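Side-chain contact in alpha-aminoadipate carrier protein lysW (Sulfolobus tokodaii, PDB 3VPB), which carries covalently bound glutamate and alpha-aminoadipate derivatives while they are converted to ornithine and lysine in arginine and lysine biosynthesis: residues L4-P7 against V8-G11. Residues are numbered along the deposited sequence; the frame is centred on the assembly and turned at random. Where two conformers were deposited one is given.
With ZN (zinc ion), chain B.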
ATOM      1  N   LEU E   4       1.257 -32.495  13.172  1.00 30.24           N
ATOM      2  CA  LEU E   4       2.128 -31.340  13.305  0.50 30.26           C
ATOM      3  C   LEU E   4       1.452 -30.295  14.181  1.00 30.79           C
ATOM      4  O   LEU E   4       0.216 -30.283  14.307  1.00 31.28           O
ATOM      5  CB  LEU E   4       2.455 -30.748  11.929  0.50 29.69           C
ATOM      6  CG  LEU E   4       3.049 -31.669  10.857  0.50 27.61           C
ATOM      7  CD1 LEU E   4       3.508 -30.846   9.681  0.50 23.31           C
ATOM      8  CD2 LEU E   4       4.205 -32.488  11.414  0.50 25.10           C
ATOM      9  N   LYS E   5       2.252 -29.432  14.788  1.00 31.66           N
ATOM     10  CA  LYS E   5       1.691 -28.374  15.632  1.00 32.78           C
ATOM     11  C   LYS E   5       1.440 -27.099  14.830  1.00 32.44           C
ATOM     12  O   LYS E   5       2.283 -26.670  14.035  1.00 32.74           O
ATOM     13  CB  LYS E   5       2.581 -28.083  16.838  1.00 33.14           C
ATOM     14  CG  LYS E   5       2.491 -29.130  17.953  1.00 35.97           C
ATOM     15  CD  LYS E   5       1.124 -29.131  18.612  1.00 38.77           C
ATOM     16  CE  LYS E   5       1.224 -29.497  20.084  1.00 42.13           C
ATOM     17  NZ  LYS E   5       1.918 -28.406  20.850  1.00 44.44           N
ATOM     18  N   CYS E   6       0.263 -26.515  15.041  1.00 32.57           N
ATOM     19  CA  CYS E   6      -0.090 -25.223  14.452  1.00 31.81           C
ATOM     20  C   CYS E   6       0.772 -24.091  15.037  1.00 32.87           C
ATOM     21  O   CYS E   6       0.798 -23.901  16.252  1.00 32.81           O
ATOM     22  CB  CYS E   6      -1.574 -24.953  14.680  1.00 32.12           C
ATOM     23  SG  CYS E   6      -2.168 -23.419  13.966  1.00 29.01           S
ATOM     24  N   PRO E   7       1.473 -23.334  14.177  1.00 33.38           N
ATOM     25  CA  PRO E   7       2.355 -22.257  14.629  1.00 34.27           C
ATOM     26  C   PRO E   7       1.570 -21.057  15.171  1.00 34.92           C
ATOM     27  O   PRO E   7       2.165 -20.082  15.649  1.00 35.68           O
ATOM     28  CB  PRO E   7       3.095 -21.865  13.350  1.00 34.87           C
ATOM     29  CG  PRO E   7       2.136 -22.155  12.263  1.00 34.27           C
ATOM     30  CD  PRO E   7       1.372 -23.377  12.709  1.00 33.77           C
ATOM     31  N   VAL E   8       0.243 -21.144  15.101  1.00 35.18           N
ATOM     32  CA  VAL E   8      -0.645 -20.050  15.480  1.00 35.14           C
ATOM     33  C   VAL E   8      -1.338 -20.347  16.801  1.00 35.37           C
ATOM     34  O   VAL E   8      -1.291 -19.521  17.717  1.00 35.21           O
ATOM     35  CB  VAL E   8      -1.679 -19.756  14.367  1.00 35.00           C
ATOM     36  CG1 VAL E   8      -2.749 -18.759  14.846  1.00 35.68           C
ATOM     37  CG2 VAL E   8      -0.977 -19.241  13.126  1.00 34.52           C
ATOM     38  N   CYS E   9      -1.966 -21.522  16.902  1.00 35.56           N
ATOM     39  CA  CYS E   9      -2.757 -21.891  18.080  1.00 35.94           C
ATOM     40  C   CYS E   9      -2.203 -23.052  18.913  1.00 37.38           C
ATOM     41  O   CYS E   9      -2.717 -23.337  20.003  1.00 37.19           O
ATOM     42  CB  CYS E   9      -4.198 -22.209  17.676  1.00 36.01           C
ATOM     43  SG  CYS E   9      -4.447 -23.809  16.865  1.00 33.20           S
ATOM     44  N   ASN E  10      -1.182 -23.732  18.385  1.00 38.23           N
ATOM     45  CA  ASN E  10      -0.577 -24.897  19.053  1.00 39.87           C
ATOM     46  C   ASN E  10      -1.499 -26.111  19.152  1.00 39.99           C
ATOM     47  O   ASN E  10      -1.206 -27.087  19.851  1.00 40.33           O
ATOM     48  CB  ASN E  10      -0.004 -24.510  20.424  1.00 40.33           C
ATOM     49  CG  ASN E  10       1.153 -23.549  20.310  1.00 42.90           C
ATOM     50  OD1 ASN E  10       1.480 -22.830  21.255  1.00 46.07           O
ATOM     51  ND2 ASN E  10       1.788 -23.524  19.136  1.00 46.69           N
ATOM     52  N   GLY E  11      -2.608 -26.050  18.431  1.00 40.21           N
ATOM     53  CA  GLY E  11      -3.486 -27.195  18.297  1.00 40.75           C
ATOM     54  C   GLY E  11      -2.791 -28.274  17.482  1.00 41.01           C
ATOM     55  O   GLY E  11      -1.689 -28.075  16.967  1.00 40.78           O
TER
HETATM   56 ZN    ZN B 100      -4.308 -23.452  14.572  1.00 28.46          ZN
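Cys-6 and Cys-9 grip one zinc ion from the two ends of a tight turn, Cys-6 SG at 2.2 Å and Cys-9 SG at 2.3 Å from the metal. Their sulfurs sit 3.7 Å apart, SG to SG, as two ligands of a shared ion; His-27 ND1 and Cys-29 SG complete the site. In Cys-6 the SG lies anti to the backbone N (chi1 -178°), which swings it over the turn that follows, where the amides of Val-8 and Cys-9 both donate to it. The Cys-9 N to Cys-6 SG bond is 3.5 Å long and fairly straight at 165°. Cys-9 SG in turn accepts from Gly-11 N at 3.3 Å. Such N-H donors would probably offset part of the negative charge of the thiolates. This is the CxxC zinc knuckle of a zinc-ribbon protein, linking strand 2-5 to strand 12-15, while the other two ligands come from the region between strands 24-26 and 32-38. On the second shell, Cys-6 O takes two donors from Asn-10, its backbone N and the side-chain ND2. The ND2 bond, 3.1 Å to Cys-6 O, arrives close to the C=O direction, with the oxygen tilted out of the amide plane of Asn-10. With an alanine here the ND2 donor is gone, and Cys-6 O would probably be left with the backbone N of Asn-10 as its one remaining donor from that residue. Cys-6 N closes the loop with an almost linear bond to Gly-11 O. Outside this, the bent chain of Lys-5 runs alongside the returning backbone, its CD 3.3 Å from Asn-10 O. The Val-8 side chain packs on Leu-46, Cys-29 and Ala-31, and on Ile-9 of the neighbouring enzyme chain.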